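Choline dehydrogenase and related flavoproteins (Aspergillus oryzae, PDB 3Q9T) oxidises formate with the help of an 8-formyl-FAD cofactor, as a flavoprotein of the glucose-methanol-choline (GMC) oxidoreductase family. Local coordinates at residues A459-I464 with D492-M497; G357-D362 with I464-D469. One frame throughout, in Å; residues are numbered along the deposited sequence.

Interaction 1: residues A459-I464 with D492-M497; sequences AMREGI and DSDKEM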
# COMPACT_ATOMS: atom_id res chain seq x y z
N ALA A 459 2.57 -18.59 -12.27
CA ALA A 459 3.12 -18.27 -13.58
C ALA A 459 4.16 -17.14 -13.47
O ALA A 459 5.24 -17.22 -14.07
CB ALA A 459 2.00 -17.88 -14.55
N MET A 460 3.83 -16.10 -12.71
CA MET A 460 4.75 -14.97 -12.57
C MET A 460 6.06 -15.42 -11.95
O MET A 460 7.13 -15.06 -12.42
CB MET A 460 4.15 -13.81 -11.77
CG MET A 460 5.14 -12.66 -11.60
SD MET A 460 5.58 -11.93 -13.19
CE MET A 460 4.22 -10.74 -13.40
N ARG A 461 5.96 -16.22 -10.89
CA ARG A 461 7.13 -16.87 -10.30
C ARG A 461 7.96 -17.59 -11.38
O ARG A 461 9.17 -17.38 -11.51
CB ARG A 461 6.70 -17.87 -9.24
CG ARG A 461 7.84 -18.59 -8.52
CD ARG A 461 7.56 -20.08 -8.53
NE ARG A 461 6.48 -20.42 -7.63
CZ ARG A 461 5.73 -21.51 -7.71
NH1 ARG A 461 5.92 -22.41 -8.67
NH2 ARG A 461 4.78 -21.69 -6.81
N GLU A 462 7.30 -18.44 -12.15
CA GLU A 462 8.00 -19.24 -13.15
C GLU A 462 8.57 -18.43 -14.32
O GLU A 462 9.52 -18.87 -14.96
CB GLU A 462 7.11 -20.38 -13.66
CG GLU A 462 6.78 -21.39 -12.55
CD GLU A 462 8.03 -21.88 -11.86
OE1 GLU A 462 9.02 -22.16 -12.57
OE2 GLU A 462 8.04 -21.96 -10.61
N GLY A 463 8.01 -17.25 -14.59
CA GLY A 463 8.53 -16.40 -15.65
C GLY A 463 9.76 -15.63 -15.19
O GLY A 463 10.63 -15.28 -15.98
N ILE A 464 9.80 -15.32 -13.90
CA ILE A 464 11.02 -14.84 -13.27
C ILE A 464 12.08 -15.96 -13.34
O ILE A 464 13.22 -15.71 -13.71
CB ILE A 464 10.75 -14.42 -11.80
CG1 ILE A 464 9.71 -13.30 -11.74
CG2 ILE A 464 12.04 -13.97 -11.12
CD1 ILE A 464 9.27 -12.94 -10.31
N ASP A 492 14.49 -19.91 -4.53
CA ASP A 492 14.65 -21.24 -3.94
C ASP A 492 13.46 -21.63 -3.08
O ASP A 492 13.36 -22.77 -2.62
CB ASP A 492 15.98 -21.38 -3.19
CG ASP A 492 16.10 -20.46 -1.97
OD1 ASP A 492 17.16 -20.52 -1.31
OD2 ASP A 492 15.18 -19.69 -1.66
N SER A 493 12.54 -20.69 -2.92
CA SER A 493 11.40 -20.90 -2.02
C SER A 493 10.09 -20.47 -2.64
O SER A 493 9.85 -19.27 -2.86
CB SER A 493 11.63 -20.15 -0.69
OG SER A 493 10.44 -20.10 0.09
N ASP A 494 9.21 -21.43 -2.90
CA ASP A 494 7.91 -21.10 -3.44
C ASP A 494 7.23 -20.11 -2.52
O ASP A 494 6.58 -19.16 -2.97
CB ASP A 494 7.06 -22.36 -3.60
CG ASP A 494 7.48 -23.19 -4.81
OD1 ASP A 494 8.39 -22.74 -5.53
OD2 ASP A 494 6.90 -24.26 -5.04
N LYS A 495 7.42 -20.33 -1.22
CA LYS A 495 6.81 -19.50 -0.19
C LYS A 495 7.28 -18.07 -0.28
O LYS A 495 6.49 -17.15 -0.24
CB LYS A 495 7.13 -20.05 1.21
CG LYS A 495 5.93 -20.11 2.10
CD LYS A 495 4.75 -20.67 1.31
CE LYS A 495 3.62 -21.15 2.22
NZ LYS A 495 4.04 -22.35 3.01
N GLU A 496 8.60 -17.88 -0.37
CA GLU A 496 9.12 -16.53 -0.45
C GLU A 496 8.76 -15.88 -1.77
O GLU A 496 8.49 -14.68 -1.82
CB GLU A 496 10.63 -16.51 -0.23
CG GLU A 496 11.06 -16.86 1.20
CD GLU A 496 12.57 -16.84 1.37
OE1 GLU A 496 13.12 -17.83 1.90
OE2 GLU A 496 13.20 -15.82 0.99
N MET A 497 8.73 -16.66 -2.85
CA MET A 497 8.45 -16.12 -4.16
C MET A 497 7.03 -15.56 -4.19
O MET A 497 6.75 -14.60 -4.89
CB MET A 497 8.65 -17.17 -5.25
CG MET A 497 10.10 -17.39 -5.64
SD MET A 497 10.94 -15.84 -6.05
CE MET A 497 10.12 -15.48 -7.63
O HOH W 1 5.00 -18.90 -5.18

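Interaction 2: residues G357-D362 with I464-D469; sequences GFPRID and IRFSYD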
# COMPACT_ATOMS: atom_id res chain seq x y z
N GLY A 357 11.17 -10.37 -25.65
CA GLY A 357 10.89 -11.79 -25.76
C GLY A 357 9.45 -12.21 -25.48
O GLY A 357 8.81 -11.75 -24.53
N PHE A 358 8.93 -13.12 -26.30
CA PHE A 358 7.57 -13.61 -26.11
C PHE A 358 7.53 -15.13 -25.98
O PHE A 358 7.14 -15.84 -26.90
CB PHE A 358 6.67 -13.13 -27.26
CG PHE A 358 6.54 -11.63 -27.34
CD1 PHE A 358 7.32 -10.90 -28.23
CD2 PHE A 358 5.66 -10.94 -26.52
CE1 PHE A 358 7.19 -9.52 -28.30
CE2 PHE A 358 5.53 -9.57 -26.59
CZ PHE A 358 6.30 -8.86 -27.48
N PRO A 359 7.93 -15.64 -24.81
CA PRO A 359 8.06 -17.09 -24.64
C PRO A 359 6.80 -17.71 -24.06
O PRO A 359 5.95 -17.02 -23.51
CB PRO A 359 9.16 -17.19 -23.60
CG PRO A 359 8.90 -16.01 -22.71
CD PRO A 359 8.49 -14.90 -23.66
N ARG A 360 6.69 -19.02 -24.21
CA ARG A 360 5.82 -19.82 -23.38
C ARG A 360 6.73 -20.49 -22.35
O ARG A 360 7.95 -20.57 -22.56
CB ARG A 360 5.04 -20.87 -24.19
CG ARG A 360 3.98 -20.26 -25.12
CD ARG A 360 3.14 -21.34 -25.81
NE ARG A 360 2.45 -22.19 -24.86
CZ ARG A 360 1.18 -22.04 -24.51
NH1 ARG A 360 0.45 -21.08 -25.06
NH2 ARG A 360 0.63 -22.86 -23.63
N ILE A 361 6.16 -20.94 -21.25
CA ILE A 361 6.96 -21.53 -20.19
C ILE A 361 6.28 -22.79 -19.70
O ILE A 361 6.27 -23.10 -18.50
CB ILE A 361 7.18 -20.54 -19.03
CG1 ILE A 361 5.85 -20.15 -18.40
CG2 ILE A 361 7.92 -19.29 -19.53
CD1 ILE A 361 6.00 -19.70 -16.97
N ASP A 362 5.69 -23.52 -20.64
CA ASP A 362 5.01 -24.77 -20.31
C ASP A 362 5.84 -25.69 -19.41
O ASP A 362 5.34 -26.27 -18.45
CB ASP A 362 4.57 -25.49 -21.59
CG ASP A 362 3.57 -24.67 -22.40
OD1 ASP A 362 2.35 -24.84 -22.20
OD2 ASP A 362 4.02 -23.82 -23.20
N ILE A 464 9.80 -15.32 -13.90
CA ILE A 464 11.02 -14.84 -13.27
C ILE A 464 12.08 -15.96 -13.34
O ILE A 464 13.22 -15.71 -13.71
CB ILE A 464 10.75 -14.42 -11.80
CG1 ILE A 464 9.71 -13.30 -11.74
CG2 ILE A 464 12.04 -13.97 -11.12
CD1 ILE A 464 9.27 -12.94 -10.31
N ARG A 465 11.71 -17.20 -13.02
CA ARG A 465 12.70 -18.28 -13.06
C ARG A 465 13.25 -18.45 -14.49
O ARG A 465 14.47 -18.47 -14.69
CB ARG A 465 12.14 -19.60 -12.52
CG ARG A 465 13.23 -20.63 -12.17
CD ARG A 465 12.62 -22.00 -11.85
NE ARG A 465 11.48 -21.86 -10.96
CZ ARG A 465 11.57 -21.60 -9.66
NH1 ARG A 465 12.76 -21.45 -9.08
NH2 ARG A 465 10.46 -21.47 -8.93
N PHE A 466 12.36 -18.55 -15.47
CA PHE A 466 12.79 -18.58 -16.86
C PHE A 466 13.77 -17.45 -17.20
O PHE A 466 14.78 -17.69 -17.84
CB PHE A 466 11.57 -18.52 -17.79
CG PHE A 466 11.92 -18.28 -19.23
CD1 PHE A 466 11.84 -19.32 -20.16
CD2 PHE A 466 12.29 -17.01 -19.68
CE1 PHE A 466 12.15 -19.10 -21.50
CE2 PHE A 466 12.60 -16.78 -21.00
CZ PHE A 466 12.53 -17.82 -21.92
N SER A 467 13.46 -16.22 -16.76
CA SER A 467 14.34 -15.09 -17.06
C SER A 467 15.70 -15.22 -16.40
O SER A 467 16.72 -14.85 -17.00
CB SER A 467 13.70 -13.75 -16.66
OG SER A 467 12.46 -13.57 -17.30
N TYR A 468 15.72 -15.71 -15.16
CA TYR A 468 16.95 -15.94 -14.41
C TYR A 468 17.83 -17.02 -15.05
O TYR A 468 19.04 -16.82 -15.24
CB TYR A 468 16.63 -16.28 -12.94
CG TYR A 468 16.74 -15.07 -12.05
CD1 TYR A 468 17.79 -14.94 -11.13
CD2 TYR A 468 15.83 -14.02 -12.15
CE1 TYR A 468 17.91 -13.81 -10.32
CE2 TYR A 468 15.93 -12.89 -11.34
CZ TYR A 468 16.97 -12.79 -10.43
OH TYR A 468 17.08 -11.68 -9.64
N ASP A 469 17.22 -18.14 -15.41
CA ASP A 469 17.91 -19.19 -16.17
C ASP A 469 18.58 -18.62 -17.41
O ASP A 469 19.75 -18.89 -17.69
CB ASP A 469 16.93 -20.27 -16.60
CG ASP A 469 16.46 -21.10 -15.45
OD1 ASP A 469 17.07 -21.01 -14.37
OD2 ASP A 469 15.48 -21.86 -15.62

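Interaction 1: residues A459-I464 with D492-M497
Arg461 and Met497 bring helix 454-473 against the first turn of helix 494-504, and the arginine illustrates how one long side chain can serve both an apolar and a charged contact. Its CB points toward the second helix, and with CG anti to the backbone N (chi1 -179°) the chain runs across Met497, Arg461 CG lying 3.7 Å from Met497 CB. Bends at chi2 and chi3 then turn it to Asp494: Arg461 CD comes to 4.1 Å from Asp494 OD1, and Arg461 CZ to 3.7 Å from the same oxygen. The guanidinium is stacked on the carboxylate, the planes only 2° apart, with OD1 over its centre. The resulting salt bridge, Arg461 NE to Asp494 OD1 at 3.7 Å, is long and purely electrostatic, because no N-H points at the oxygen. In the guanidinium plane, Arg461 NH1 gives a nearly straight bond (178°) to Glu462 OE2 at 2.9 Å, and it also pairs with Asp368. Arg461 NH2 donates to a water, which in turn donates to Asp494 O. Beyond the arginine, Ile464 CD1 and Met497 CE meet tip to tip at 3.8 Å. This is helix-helix packing that combines an Arg461-Glu462-Asp494 salt-bridge network with an apolar Ile464-Met497 contact.

Interaction 2: residues G357-D362 with I464-D469
Arg360 NH2 is held by two carboxylates: it donates to Asp362 OD1 at 3.0 Å and forms a salt bridge with Asp382, on the chain segment whose Pro359 and Ile361 pack on Phe466. The setting is a helix lying on a mixed, mainly antiparallel sheet, consistent with the substrate-binding domain of GMC oxidoreductases: helix 454-473 faces the end of strand 353-358 and the turn that follows it. Arg360 itself points away from the helix. It grips Asp362 side-on, with Arg360 NE donating to Asp362 OD2 at 2.8 Å and NH2 to OD1, both oxygens using their syn lone pairs near the guanidinium plane. NH1 has its own acceptor in Ser385 O. This side-on salt bridge spans Ile361, which occupies the N-cap position of helix 362-365.

The contact across to the helix is wholly apolar and buried. Phe466 extends from its helix with CG anti to the backbone N (chi1 168°), which carries the ring out to the proline. Pro359 lies over one face of that ring, its CG above the plane and Pro359 CB 3.8 Å from Phe466 CZ. Leu394 of the neighbouring strand 392-397 touches both Pro359 and Phe466, so the pair is also tied to the sheet. Ile361 comes in obliquely, from the same side of the ring plane as the proline but nearer the root of the side chain. Its CG1 sits between the backbone N and the carbonyl carbon, leaving the other branch to do the touching: Ile361 CG2 rests 4.0 Å from Phe466 CD1.

Followed from the N terminus, the chain first leaves strand 353-358 through residues 357-362. Interaction 2 closes a long loop when helix 454-473 returns to this segment, with 101 residues between its two ends. Interaction 1 closes a much shorter one, 27 residues, from the same helix to helix 494-504. The segments alternate along the chain, so the two loops cross rather than nest. Ile464 lies in a segment of each interaction, but packs across only in interaction 1; the two also touch directly, Ile361 CD1 lying 3.6 Å from Glu462 CB. Helix 454-473 is thus the common element, joining the end of a sheet strand to a peripheral helix.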